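Local coordinates for protein SusD homolog (Bacteroides thetaiotaomicron, PDB 3EHM) that probably binds mucin O-glycans at the surface of a gut bacterium, as a SusD-like, TPR-related outer-membrane lipoprotein, at residues G26-N31 / N104-I109; M32-I37 / Y189-N194; Q119-I124 / Y183-Q188; S243-I248 / P338-R343. One frame throughout, in Å; residues are numbered along the deposited sequence.

Interaction 1: residues G26-N31 / N104-I109; sequences GARFMN and NEIYEI
Arg28 NE is gripped by one acceptor across the contact, Glu105 OE1, in a nearly straight hydrogen bond of 2.7 Å (170° at the hydrogen) that is also a salt bridge. The oxygen lies in the guanidinium plane, whereas NE stands above the carboxylate plane; the two flat groups are turned 70° apart and the side chains cross at about a right angle. Arg28 reaches over with its chain extended from CG to NE, and Glu105 is extended beyond CG. The guanidinium has a second support: Ile109 CD1 sits over one of its faces, offset toward the rim and 3.4 Å from NH1. That same NH1 hydrogen-bonds the backbone O of Lys24, one turn back in its own helix, which limits rotation of the group. The contact is helix packing within the alpha-helical, TPR-related SusD fold; the axes of 26-31 and 104-109 cross obliquely, 139° between N-to-C directions, approaching to 9.9 Å. Beneath the ion pair, Ile106 carries the apolar part. Its CG1 touches Arg28 CB at 3.8 Å, and its tip CD1 lies 4.0 Å from the backbone N of Phe29. The Phe29 ring turns to helix 116-140, where it packs on Ile124 and Val128.

Interaction 2: residues M32-I37 / Y189-N194; sequences MQQRVI and YDLIYN
The Gln33 amide is met at its edge by two backbone groups of the loop 189-194, and the Tyr193 ring carries Ile192 CG2 over the centre of one face, 3.7 Å above the plane. An Asx turn shapes this loop, which joins helix 160-178 to helix 197-215, and the last turns of helix 23-36 dock on it through Gln33. With its chain extended beyond CG, Gln33 uses both ends of the amide. NE2 gives a hydrogen bond of 2.8 Å to Tyr189 O, which lies in the amide plane, and it also binds Phe29 O in its own helix. OE1 accepts from Leu191 N at 2.8 Å on a lone pair, although the bond is bent to 136°. Leu191 CB and Ile192 CG1 close in on the same oxygen, the latter at 3.5 Å. Asp190 OD2 is held by Trp200 NE1 and Gly195 N. Its other oxygen, OD1, takes the backbone N of both Ile192 and Tyr193, each at 2.8 Å and from above the carboxylate plane.

Interaction 3: residues Q119-I124 / Y183-Q188; sequences QAILEI and YSVMAQ
From CB outward, each carbon of Ile121 meets the loop 183-188. CB lies 4.1 Å from CE of Met186, a selenomethionine. CG1, set anti to the carbonyl carbon, touches Val185 CG1 at 3.8 Å and the same CE methyl, both on its loop-facing side. The branch CG2 makes the tightest touch of this side chain, 3.7 Å to Met186 CE, and has the selenium beside it. At the tip, CD1 rests 3.9 Å from Met186 CG, so the isoleucine is covered along its length by a side chain that crosses it at about a right angle. Met186 can do this because its chain bends at the last torsion (chi3 -61°), turning CE back toward the helix. The contact is wholly apolar and buried: one flank of helix 116-140, in this TPR-related fold, is covered by the long connection between helices 160-178 and 197-215. An alanine in place of Ile121 would remove CG1, CG2 and CD1 and would probably leave Met186 and Val185 less well packed against the helix. One turn on, Ile124 CD1 comes within 3.7 Å of Val185 CG1, the two side chains sliding past each other in opposite directions. Ala120 CB meets the other valine methyl, CG2, at 4.2 Å. Tyr25 and Phe29 of helix 23-36 also pack on Met186.

Interaction 4: residues S243-I248 / P338-R343; sequences SSEAKI and PLYWFR
Glu245 and Lys247 both place CG in the crowded position between backbone N and carbonyl carbon (chi1 73° and 63°), while Arg343 bends at chi3 (72°); these turns bring three charges together. Arg343 grips Glu245 side-on, with NE at 3.0 Å and NH2 at 3.1 Å from the single oxygen OE1, NH2 lying on its syn lone pair. The other oxygen, OE2, takes Lys247 NZ at 2.7 Å on the anti lone pair. The carboxylate thus bridges two cations and is likely to stay ionised. A glutamine here would lose the negative charge and would probably leave Lys247 and Arg343 close together without their shared counter-ion. Tyr340 CE1 lies over the centre of the Arg343 guanidinium, 3.3 Å from its plane, and the ring also runs alongside the Lys247 chain. The strands pair antiparallel with a classic beta bulge: Ala246 O accepts from Trp341 N at 2.9 Å and, at 3.3 Å, from Phe342 N. Beyond it, Ile248 and Leu339 form a hydrogen-bonded pair, N to O in both directions, with Ile248 CG2 on Leu339 CB. This two-stranded sheet lies among helices: Phe342 packs on helices 197-215 and 344-356, Trp341 on helix 116-140, and Arg343 is the N-cap residue before helix 344-356.

Interactions 1 and 2 share helix 23-36, and their segments alternate along the chain. The loop before helix 197-215 serves both interaction 2 and interaction 3, whose two segments fall between those of interaction 2. Interaction 1 closes before interaction 3 opens, helix 116-140 directly following helix 85-110. The centres of interactions 1, 2 and 3 lie about 12 Å from one another, and 1 and 3 touch through the Phe29 side chain. Interaction 4 comes after all of them, centred about 10 Å from interaction 2, where Tyr193 OH probably hydrogen-bonds Ser244 O and Trp341 packs on Val36. The N-terminal helix, a long interhelical loop and a small sheet are thereby joined within one SusD-like fold.

Interaction 1: residues G26-N31 / N104-I109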
loop_
_atom_site.group_PDB
_atom_site.type_symbol
_atom_site.label_atom_id
_atom_site.label_comp_id
_atom_site.label_asym_id
_atom_site.label_seq_id
_atom_site.Cartn_x
_atom_site.Cartn_y
_atom_site.Cartn_z
ATOM N N GLY A 26 -6.375 25.736 6.700
ATOM C CA GLY A 26 -7.345 24.989 5.913
ATOM C C GLY A 26 -7.004 24.460 4.530
ATOM O O GLY A 26 -6.986 23.244 4.317
ATOM N N ALA A 27 -6.764 25.361 3.584
ATOM C CA ALA A 27 -6.449 24.966 2.216
ATOM C C ALA A 27 -5.215 24.072 2.158
ATOM O O ALA A 27 -5.191 23.074 1.441
ATOM C CB ALA A 27 -6.238 26.205 1.353
ATOM N N ARG A 28 -4.190 24.442 2.916
ATOM C CA ARG A 28 -2.954 23.675 2.960
ATOM C C ARG A 28 -3.182 22.266 3.492
ATOM O O ARG A 28 -2.661 21.295 2.944
ATOM C CB ARG A 28 -1.934 24.400 3.834
ATOM C CG ARG A 28 -1.370 25.647 3.185
ATOM C CD ARG A 28 -0.801 26.594 4.223
ATOM N NE ARG A 28 -0.047 27.675 3.601
ATOM C CZ ARG A 28 -0.231 28.961 3.870
ATOM N NH1 ARG A 28 -1.152 29.329 4.753
ATOM N NH2 ARG A 28 0.514 29.878 3.266
ATOM N N PHE A 29 -3.969 22.158 4.559
ATOM C CA PHE A 29 -4.254 20.860 5.159
ATOM C C PHE A 29 -5.071 19.964 4.227
ATOM O O PHE A 29 -4.840 18.755 4.158
ATOM C CB PHE A 29 -4.986 21.047 6.493
ATOM C CG PHE A 29 -5.250 19.763 7.228
ATOM C CD1 PHE A 29 -4.233 18.829 7.413
ATOM C CD2 PHE A 29 -6.514 19.489 7.740
ATOM C CE1 PHE A 29 -4.472 17.640 8.098
ATOM C CE2 PHE A 29 -6.764 18.304 8.427
ATOM C CZ PHE A 29 -5.740 17.377 8.605
HETATM N N MSE A 30 -6.023 20.544 3.506
HETATM C CA MSE A 30 -6.825 19.737 2.596
HETATM C C MSE A 30 -5.987 19.269 1.411
HETATM O O MSE A 30 -6.196 18.174 0.890
HETATM C CB MSE A 30 -8.060 20.513 2.127
HETATM C CG MSE A 30 -9.080 20.730 3.236
HETATM SE SE MSE A 30 -10.855 21.142 2.584
HETATM C CE MSE A 30 -10.474 22.903 1.880
ATOM N N ASN A 31 -5.027 20.093 0.999
ATOM C CA ASN A 31 -4.141 19.733 -0.103
ATOM C C ASN A 31 -3.332 18.525 0.356
ATOM O O ASN A 31 -3.178 17.551 -0.382
ATOM C CB ASN A 31 -3.199 20.897 -0.441
ATOM C CG ASN A 31 -2.246 20.577 -1.591
ATOM O OD1 ASN A 31 -1.368 21.376 -1.924
ATOM N ND2 ASN A 31 -2.420 19.415 -2.202
ATOM N N ASN A 104 5.298 22.091 4.674
ATOM C CA ASN A 104 6.341 23.041 5.031
ATOM C C ASN A 104 5.786 24.413 5.391
ATOM O O ASN A 104 6.304 25.074 6.291
ATOM C CB ASN A 104 7.352 23.167 3.891
ATOM C CG ASN A 104 8.587 23.953 4.293
ATOM O OD1 ASN A 104 9.206 23.682 5.324
ATOM N ND2 ASN A 104 8.958 24.927 3.471
ATOM N N GLU A 105 4.737 24.843 4.692
ATOM C CA GLU A 105 4.136 26.143 4.985
ATOM C C GLU A 105 3.418 26.095 6.333
ATOM O O GLU A 105 3.469 27.052 7.103
ATOM C CB GLU A 105 3.152 26.546 3.886
ATOM C CG GLU A 105 3.760 26.540 2.497
ATOM C CD GLU A 105 2.863 27.194 1.462
ATOM O OE1 GLU A 105 1.622 27.107 1.602
ATOM O OE2 GLU A 105 3.405 27.784 0.502
ATOM N N ILE A 106 2.752 24.977 6.612
ATOM C CA ILE A 106 2.043 24.809 7.877
ATOM C C ILE A 106 3.071 24.822 9.005
ATOM O O ILE A 106 2.877 25.470 10.032
ATOM C CB ILE A 106 1.265 23.467 7.916
ATOM C CG1 ILE A 106 0.096 23.520 6.930
ATOM C CG2 ILE A 106 0.757 23.183 9.332
ATOM C CD1 ILE A 106 -0.737 22.249 6.902
ATOM N N TYR A 107 4.168 24.104 8.796
ATOM C CA TYR A 107 5.245 24.023 9.775
ATOM C C TYR A 107 5.791 25.415 10.082
ATOM O O TYR A 107 5.913 25.809 11.243
ATOM C CB TYR A 107 6.372 23.135 9.236
ATOM C CG TYR A 107 7.571 23.015 10.150
ATOM C CD1 TYR A 107 7.455 22.435 11.411
ATOM C CD2 TYR A 107 8.827 23.469 9.748
ATOM C CE1 TYR A 107 8.560 22.307 12.250
ATOM C CE2 TYR A 107 9.939 23.345 10.579
ATOM C CZ TYR A 107 9.797 22.763 11.827
ATOM O OH TYR A 107 10.894 22.629 12.647
ATOM N N GLU A 108 6.118 26.158 9.034
ATOM C CA GLU A 108 6.659 27.499 9.197
ATOM C C GLU A 108 5.721 28.388 10.010
ATOM O O GLU A 108 6.166 29.167 10.853
ATOM C CB GLU A 108 6.922 28.122 7.821
ATOM C CG GLU A 108 7.352 29.578 7.871
ATOM C CD GLU A 108 7.901 30.079 6.546
ATOM O OE1 GLU A 108 8.231 31.281 6.460
ATOM O OE2 GLU A 108 8.006 29.272 5.594
ATOM N N ILE A 109 4.422 28.251 9.771
ATOM C CA ILE A 109 3.425 29.062 10.462
ATOM C C ILE A 109 3.143 28.661 11.908
ATOM O O ILE A 109 2.928 29.516 12.764
ATOM C CB ILE A 109 2.080 29.043 9.701
ATOM C CG1 ILE A 109 2.271 29.575 8.279
ATOM C CG2 ILE A 109 1.051 29.887 10.439
ATOM C CD1 ILE A 109 1.043 29.403 7.390
#

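Interaction 2: residues M32-I37 / Y189-N194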
loop_
_atom_site.group_PDB
_atom_site.type_symbol
_atom_site.label_atom_id
_atom_site.label_comp_id
_atom_site.label_asym_id
_atom_site.label_seq_id
_atom_site.Cartn_x
_atom_site.Cartn_y
_atom_site.Cartn_z
HETATM N N MSE A 32 -2.831 18.589 1.587
HETATM C CA MSE A 32 -2.045 17.492 2.151
HETATM C C MSE A 32 -2.807 16.174 2.129
HETATM O O MSE A 32 -2.281 15.147 1.701
HETATM C CB MSE A 32 -1.643 17.790 3.603
HETATM C CG MSE A 32 -0.510 18.788 3.767
HETATM SE SE MSE A 32 0.079 18.842 5.624
HETATM C CE MSE A 32 0.915 17.095 5.709
ATOM N N GLN A 33 -4.046 16.208 2.608
ATOM C CA GLN A 33 -4.872 15.011 2.663
ATOM C C GLN A 33 -5.103 14.372 1.300
ATOM O O GLN A 33 -5.136 13.146 1.178
ATOM C CB GLN A 33 -6.212 15.340 3.320
ATOM C CG GLN A 33 -6.061 15.825 4.749
ATOM C CD GLN A 33 -7.361 16.322 5.331
ATOM O OE1 GLN A 33 -8.211 15.536 5.747
ATOM N NE2 GLN A 33 -7.530 17.638 5.353
ATOM N N GLN A 34 -5.266 15.197 0.276
ATOM C CA GLN A 34 -5.492 14.680 -1.066
ATOM C C GLN A 34 -4.210 14.141 -1.690
ATOM O O GLN A 34 -4.256 13.484 -2.725
ATOM C CB GLN A 34 -6.059 15.777 -1.960
ATOM C CG GLN A 34 -7.378 16.333 -1.475
ATOM C CD GLN A 34 -7.797 17.546 -2.265
ATOM O OE1 GLN A 34 -8.147 17.443 -3.440
ATOM N NE2 GLN A 34 -7.751 18.713 -1.629
ATOM N N ARG A 35 -3.072 14.424 -1.061
ATOM C CA ARG A 35 -1.773 13.986 -1.573
ATOM C C ARG A 35 -1.242 12.666 -1.014
ATOM O O ARG A 35 -0.424 12.008 -1.659
ATOM C CB ARG A 35 -0.720 15.068 -1.321
ATOM C CG ARG A 35 -0.966 16.369 -2.057
ATOM C CD ARG A 35 -0.852 16.188 -3.555
ATOM N NE ARG A 35 -1.006 17.462 -4.247
ATOM C CZ ARG A 35 -0.781 17.638 -5.543
ATOM N NH1 ARG A 35 -0.390 16.617 -6.294
ATOM N NH2 ARG A 35 -0.947 18.839 -6.086
ATOM N N VAL A 36 -1.674 12.291 0.188
ATOM C CA VAL A 36 -1.204 11.045 0.800
ATOM C C VAL A 36 -1.281 9.923 -0.233
ATOM O O VAL A 36 -0.307 9.211 -0.471
ATOM C CB VAL A 36 -2.046 10.698 2.036
ATOM C CG1 VAL A 36 -1.581 9.374 2.636
ATOM C CG2 VAL A 36 -1.921 11.822 3.059
ATOM N N ILE A 37 -2.460 9.779 -0.826
ATOM C CA ILE A 37 -2.716 8.823 -1.894
ATOM C C ILE A 37 -3.464 9.729 -2.869
ATOM O O ILE A 37 -4.574 10.172 -2.576
ATOM C CB ILE A 37 -3.624 7.666 -1.444
ATOM C CG1 ILE A 37 -2.942 6.866 -0.328
ATOM C CG2 ILE A 37 -3.906 6.750 -2.628
ATOM C CD1 ILE A 37 -3.727 5.646 0.123
ATOM N N TYR A 189 -12.046 21.431 7.796
ATOM C CA TYR A 189 -11.056 21.039 6.797
ATOM C C TYR A 189 -10.540 19.612 6.961
ATOM O O TYR A 189 -9.650 19.186 6.223
ATOM C CB TYR A 189 -9.874 22.005 6.844
ATOM C CG TYR A 189 -10.286 23.456 6.762
ATOM C CD1 TYR A 189 -10.289 24.265 7.898
ATOM C CD2 TYR A 189 -10.676 24.021 5.550
ATOM C CE1 TYR A 189 -10.667 25.599 7.827
ATOM C CE2 TYR A 189 -11.058 25.358 5.470
ATOM C CZ TYR A 189 -11.050 26.139 6.611
ATOM O OH TYR A 189 -11.415 27.464 6.537
ATOM N N ASP A 190 -11.097 18.885 7.926
ATOM C CA ASP A 190 -10.686 17.509 8.202
ATOM C C ASP A 190 -11.512 16.532 7.379
ATOM O O ASP A 190 -12.623 16.166 7.764
ATOM C CB ASP A 190 -10.869 17.198 9.688
ATOM C CG ASP A 190 -10.371 15.811 10.063
ATOM O OD1 ASP A 190 -10.061 15.016 9.151
ATOM O OD2 ASP A 190 -10.301 15.518 11.274
ATOM N N LEU A 191 -10.958 16.095 6.254
ATOM C CA LEU A 191 -11.664 15.174 5.371
ATOM C C LEU A 191 -11.639 13.735 5.873
ATOM O O LEU A 191 -12.310 12.872 5.310
ATOM C CB LEU A 191 -11.051 15.228 3.967
ATOM C CG LEU A 191 -10.845 16.621 3.365
ATOM C CD1 LEU A 191 -10.213 16.503 1.979
ATOM C CD2 LEU A 191 -12.189 17.339 3.277
ATOM N N ILE A 192 -10.873 13.468 6.926
ATOM C CA ILE A 192 -10.771 12.109 7.446
ATOM C C ILE A 192 -11.637 11.826 8.672
ATOM O O ILE A 192 -12.427 10.878 8.674
ATOM C CB ILE A 192 -9.316 11.757 7.834
ATOM C CG1 ILE A 192 -8.347 12.172 6.722
ATOM C CG2 ILE A 192 -9.208 10.254 8.123
ATOM C CD1 ILE A 192 -8.579 11.477 5.400
ATOM N N TYR A 193 -11.494 12.647 9.709
ATOM C CA TYR A 193 -12.227 12.428 10.954
ATOM C C TYR A 193 -13.142 13.545 11.458
ATOM O O TYR A 193 -13.548 13.527 12.614
ATOM C CB TYR A 193 -11.234 12.076 12.060
ATOM C CG TYR A 193 -10.512 10.759 11.858
ATOM C CD1 TYR A 193 -9.119 10.690 11.923
ATOM C CD2 TYR A 193 -11.220 9.574 11.666
ATOM C CE1 TYR A 193 -8.448 9.471 11.808
ATOM C CE2 TYR A 193 -10.560 8.345 11.550
ATOM C CZ TYR A 193 -9.176 8.304 11.625
ATOM O OH TYR A 193 -8.520 7.097 11.544
ATOM N N ASN A 194 -13.461 14.517 10.612
ATOM C CA ASN A 194 -14.346 15.606 11.023
ATOM C C ASN A 194 -13.905 16.290 12.323
ATOM O O ASN A 194 -14.735 16.634 13.162
ATOM C CB ASN A 194 -15.773 15.074 11.193
ATOM C CG ASN A 194 -16.815 16.185 11.236
ATOM O OD1 ASN A 194 -17.861 16.045 11.871
ATOM N ND2 ASN A 194 -16.543 17.280 10.545
#

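Interaction 3: residues Q119-I124 / Y183-Q188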
loop_
_atom_site.group_PDB
_atom_site.type_symbol
_atom_site.label_atom_id
_atom_site.label_comp_id
_atom_site.label_asym_id
_atom_site.label_seq_id
_atom_site.Cartn_x
_atom_site.Cartn_y
_atom_site.Cartn_z
ATOM N N GLN A 119 -0.720 23.983 18.073
ATOM C CA GLN A 119 0.229 22.887 18.248
ATOM C C GLN A 119 -0.438 21.597 17.777
ATOM O O GLN A 119 0.196 20.745 17.158
ATOM C CB GLN A 119 0.610 22.728 19.720
ATOM C CG GLN A 119 1.446 23.853 20.291
ATOM C CD GLN A 119 1.677 23.687 21.782
ATOM O OE1 GLN A 119 1.412 22.624 22.351
ATOM N NE2 GLN A 119 2.184 24.737 22.423
ATOM N N ALA A 120 -1.725 21.470 18.090
ATOM C CA ALA A 120 -2.516 20.302 17.716
ATOM C C ALA A 120 -2.645 20.211 16.200
ATOM O O ALA A 120 -2.572 19.123 15.622
ATOM C CB ALA A 120 -3.900 20.385 18.353
ATOM N N ILE A 121 -2.850 21.358 15.560
ATOM C CA ILE A 121 -2.969 21.401 14.111
ATOM C C ILE A 121 -1.683 20.882 13.486
ATOM O O ILE A 121 -1.718 20.055 12.578
ATOM C CB ILE A 121 -3.231 22.837 13.616
ATOM C CG1 ILE A 121 -4.686 23.220 13.905
ATOM C CG2 ILE A 121 -2.918 22.947 12.130
ATOM C CD1 ILE A 121 -5.053 24.621 13.466
ATOM N N LEU A 122 -0.547 21.367 13.982
ATOM C CA LEU A 122 0.746 20.943 13.464
ATOM C C LEU A 122 0.958 19.444 13.647
ATOM O O LEU A 122 1.435 18.770 12.735
ATOM C CB LEU A 122 1.885 21.717 14.145
ATOM C CG LEU A 122 3.315 21.272 13.799
ATOM C CD1 LEU A 122 3.539 21.352 12.301
ATOM C CD2 LEU A 122 4.318 22.148 14.524
ATOM N N GLU A 123 0.601 18.915 14.816
ATOM C CA GLU A 123 0.781 17.485 15.057
ATOM C C GLU A 123 -0.128 16.642 14.165
ATOM O O GLU A 123 0.251 15.551 13.745
ATOM C CB GLU A 123 0.548 17.142 16.533
ATOM C CG GLU A 123 1.615 17.696 17.484
ATOM C CD GLU A 123 3.041 17.481 16.984
ATOM O OE1 GLU A 123 3.348 16.391 16.450
ATOM O OE2 GLU A 123 3.864 18.408 17.135
ATOM N N ILE A 124 -1.326 17.138 13.875
ATOM C CA ILE A 124 -2.234 16.406 12.998
ATOM C C ILE A 124 -1.610 16.433 11.601
ATOM O O ILE A 124 -1.611 15.434 10.882
ATOM C CB ILE A 124 -3.641 17.055 12.979
ATOM C CG1 ILE A 124 -4.332 16.796 14.322
ATOM C CG2 ILE A 124 -4.480 16.493 11.818
ATOM C CD1 ILE A 124 -5.648 17.516 14.492
ATOM N N TYR A 183 -11.142 18.785 22.601
ATOM C CA TYR A 183 -12.094 19.466 21.727
ATOM C C TYR A 183 -11.777 19.205 20.254
ATOM O O TYR A 183 -10.711 18.689 19.928
ATOM C CB TYR A 183 -12.074 20.970 22.002
ATOM C CG TYR A 183 -10.683 21.552 22.076
ATOM C CD1 TYR A 183 -9.972 21.558 23.276
ATOM C CD2 TYR A 183 -10.065 22.075 20.941
ATOM C CE1 TYR A 183 -8.678 22.072 23.346
ATOM C CE2 TYR A 183 -8.770 22.590 20.999
ATOM C CZ TYR A 183 -8.083 22.583 22.205
ATOM O OH TYR A 183 -6.801 23.075 22.262
ATOM N N SER A 184 -12.702 19.566 19.369
ATOM C CA SER A 184 -12.511 19.360 17.936
ATOM C C SER A 184 -11.458 20.304 17.358
ATOM O O SER A 184 -11.308 21.439 17.813
ATOM C CB SER A 184 -13.838 19.553 17.198
ATOM O OG SER A 184 -14.809 18.625 17.658
ATOM N N VAL A 185 -10.732 19.826 16.350
ATOM C CA VAL A 185 -9.692 20.617 15.711
ATOM C C VAL A 185 -9.827 20.586 14.187
ATOM O O VAL A 185 -9.817 19.516 13.574
ATOM C CB VAL A 185 -8.289 20.099 16.106
ATOM C CG1 VAL A 185 -7.214 20.815 15.287
ATOM C CG2 VAL A 185 -8.053 20.322 17.592
HETATM N N MSE A 186 -9.959 21.766 13.587
HETATM C CA MSE A 186 -10.093 21.897 12.136
HETATM C C MSE A 186 -11.163 21.010 11.507
HETATM O O MSE A 186 -10.966 20.491 10.410
HETATM C CB MSE A 186 -8.762 21.594 11.450
HETATM C CG MSE A 186 -7.761 22.729 11.445
HETATM SE SE MSE A 186 -6.338 22.278 10.233
HETATM C CE MSE A 186 -5.696 20.675 11.116
ATOM N N ALA A 187 -12.296 20.847 12.181
ATOM C CA ALA A 187 -13.366 20.002 11.657
ATOM C C ALA A 187 -13.749 20.324 10.213
ATOM O O ALA A 187 -13.926 19.424 9.397
ATOM C CB ALA A 187 -14.599 20.110 12.549
ATOM N N GLN A 188 -13.886 21.609 9.906
ATOM C CA GLN A 188 -14.274 22.038 8.570
ATOM C C GLN A 188 -13.321 21.594 7.464
ATOM O O GLN A 188 -13.739 21.400 6.324
ATOM C CB GLN A 188 -14.416 23.565 8.525
ATOM C CG GLN A 188 -14.732 24.107 7.129
ATOM C CD GLN A 188 -14.942 25.613 7.106
ATOM O OE1 GLN A 188 -15.198 26.201 6.051
ATOM N NE2 GLN A 188 -14.836 26.245 8.269
#

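Interaction 4: residues S243-I248 / P338-R343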
loop_
_atom_site.group_PDB
_atom_site.type_symbol
_atom_site.label_atom_id
_atom_site.label_comp_id
_atom_site.label_asym_id
_atom_site.label_seq_id
_atom_site.Cartn_x
_atom_site.Cartn_y
_atom_site.Cartn_z
ATOM N N SER A 243 -15.717 2.149 12.303
ATOM C CA SER A 243 -16.067 3.554 12.495
ATOM C C SER A 243 -14.845 4.449 12.717
ATOM O O SER A 243 -14.940 5.669 12.596
ATOM C CB SER A 243 -17.036 3.697 13.676
ATOM O OG SER A 243 -16.459 3.211 14.876
ATOM N N SER A 244 -13.702 3.847 13.040
ATOM C CA SER A 244 -12.477 4.613 13.267
ATOM C C SER A 244 -11.500 4.549 12.090
ATOM O O SER A 244 -10.419 5.138 12.143
ATOM C CB SER A 244 -11.767 4.118 14.530
ATOM O OG SER A 244 -12.510 4.426 15.696
ATOM N N GLU A 245 -11.878 3.843 11.028
ATOM C CA GLU A 245 -11.003 3.708 9.868
ATOM C C GLU A 245 -10.692 5.064 9.252
ATOM O O GLU A 245 -11.510 5.984 9.305
ATOM C CB GLU A 245 -11.645 2.802 8.810
ATOM C CG GLU A 245 -12.798 3.438 8.050
ATOM C CD GLU A 245 -13.488 2.467 7.103
ATOM O OE1 GLU A 245 -13.010 1.322 6.955
ATOM O OE2 GLU A 245 -14.513 2.855 6.502
ATOM N N ALA A 246 -9.505 5.182 8.668
ATOM C CA ALA A 246 -9.094 6.428 8.035
ATOM C C ALA A 246 -9.247 6.300 6.524
ATOM O O ALA A 246 -8.533 5.529 5.881
ATOM C CB ALA A 246 -7.647 6.747 8.389
ATOM N N LYS A 247 -10.191 7.045 5.961
ATOM C CA LYS A 247 -10.409 7.018 4.522
ATOM C C LYS A 247 -10.797 8.403 4.033
ATOM O O LYS A 247 -11.254 9.244 4.808
ATOM C CB LYS A 247 -11.507 6.013 4.151
ATOM C CG LYS A 247 -12.884 6.329 4.712
ATOM C CD LYS A 247 -13.921 5.342 4.184
ATOM C CE LYS A 247 -15.309 5.625 4.749
ATOM N NZ LYS A 247 -15.371 5.386 6.220
ATOM N N ILE A 248 -10.602 8.640 2.744
ATOM C CA ILE A 248 -10.946 9.924 2.160
ATOM C C ILE A 248 -11.880 9.688 0.977
ATOM O O ILE A 248 -11.677 8.770 0.182
ATOM C CB ILE A 248 -9.674 10.686 1.708
ATOM C CG1 ILE A 248 -10.042 12.097 1.249
ATOM C CG2 ILE A 248 -8.963 9.921 0.600
ATOM C CD1 ILE A 248 -8.839 12.980 0.962
ATOM N N PRO A 338 -14.206 5.823 -1.885
ATOM C CA PRO A 338 -13.081 6.356 -1.120
ATOM C C PRO A 338 -11.761 5.657 -1.419
ATOM O O PRO A 338 -11.709 4.686 -2.173
ATOM C CB PRO A 338 -13.516 6.116 0.315
ATOM C CG PRO A 338 -14.185 4.779 0.214
ATOM C CD PRO A 338 -14.998 4.879 -1.073
ATOM N N LEU A 339 -10.694 6.194 -0.838
ATOM C CA LEU A 339 -9.364 5.612 -0.933
ATOM C C LEU A 339 -9.060 5.402 0.543
ATOM O O LEU A 339 -9.363 6.267 1.366
ATOM C CB LEU A 339 -8.367 6.583 -1.568
ATOM C CG LEU A 339 -8.519 6.747 -3.084
ATOM C CD1 LEU A 339 -7.367 7.578 -3.630
ATOM C CD2 LEU A 339 -8.529 5.378 -3.747
ATOM N N TYR A 340 -8.479 4.259 0.882
ATOM C CA TYR A 340 -8.210 3.938 2.276
ATOM C C TYR A 340 -6.765 4.102 2.730
ATOM O O TYR A 340 -5.844 3.623 2.073
ATOM C CB TYR A 340 -8.657 2.504 2.547
ATOM C CG TYR A 340 -10.098 2.239 2.189
ATOM C CD1 TYR A 340 -11.124 2.534 3.085
ATOM C CD2 TYR A 340 -10.437 1.689 0.955
ATOM C CE1 TYR A 340 -12.452 2.280 2.763
ATOM C CE2 TYR A 340 -11.761 1.433 0.620
ATOM C CZ TYR A 340 -12.761 1.728 1.529
ATOM O OH TYR A 340 -14.070 1.450 1.212
ATOM N N TRP A 341 -6.590 4.773 3.866
ATOM C CA TRP A 341 -5.275 5.000 4.461
ATOM C C TRP A 341 -4.970 3.891 5.468
ATOM O O TRP A 341 -3.862 3.342 5.497
ATOM C CB TRP A 341 -5.243 6.333 5.212
ATOM C CG TRP A 341 -5.247 7.571 4.368
ATOM C CD1 TRP A 341 -5.398 7.655 3.012
ATOM C CD2 TRP A 341 -5.133 8.915 4.844
ATOM N NE1 TRP A 341 -5.389 8.974 2.616
ATOM C CE2 TRP A 341 -5.228 9.767 3.723
ATOM C CE3 TRP A 341 -4.963 9.482 6.114
ATOM C CZ2 TRP A 341 -5.158 11.158 3.832
ATOM C CZ3 TRP A 341 -4.892 10.864 6.224
ATOM C CH2 TRP A 341 -4.991 11.687 5.088
ATOM N N PHE A 342 -5.955 3.576 6.303
ATOM C CA PHE A 342 -5.777 2.541 7.318
ATOM C C PHE A 342 -7.136 2.011 7.765
ATOM O O PHE A 342 -8.021 2.786 8.118
ATOM C CB PHE A 342 -5.017 3.117 8.519
ATOM C CG PHE A 342 -4.276 2.081 9.327
ATOM C CD1 PHE A 342 -4.964 1.081 10.007
ATOM C CD2 PHE A 342 -2.886 2.099 9.392
ATOM C CE1 PHE A 342 -4.274 0.110 10.740
ATOM C CE2 PHE A 342 -2.187 1.133 10.122
ATOM C CZ PHE A 342 -2.886 0.137 10.796
ATOM N N ARG A 343 -7.296 0.691 7.757
ATOM C CA ARG A 343 -8.564 0.089 8.153
ATOM C C ARG A 343 -8.427 -0.817 9.363
ATOM O O ARG A 343 -7.347 -1.333 9.650
ATOM C CB ARG A 343 -9.160 -0.702 6.987
ATOM C CG ARG A 343 -9.114 0.052 5.667
ATOM C CD ARG A 343 -10.032 -0.570 4.633
ATOM N NE ARG A 343 -11.440 -0.334 4.943
ATOM C CZ ARG A 343 -12.446 -0.694 4.154
ATOM N NH1 ARG A 343 -12.198 -1.309 3.004
ATOM N NH2 ARG A 343 -13.697 -0.432 4.507
#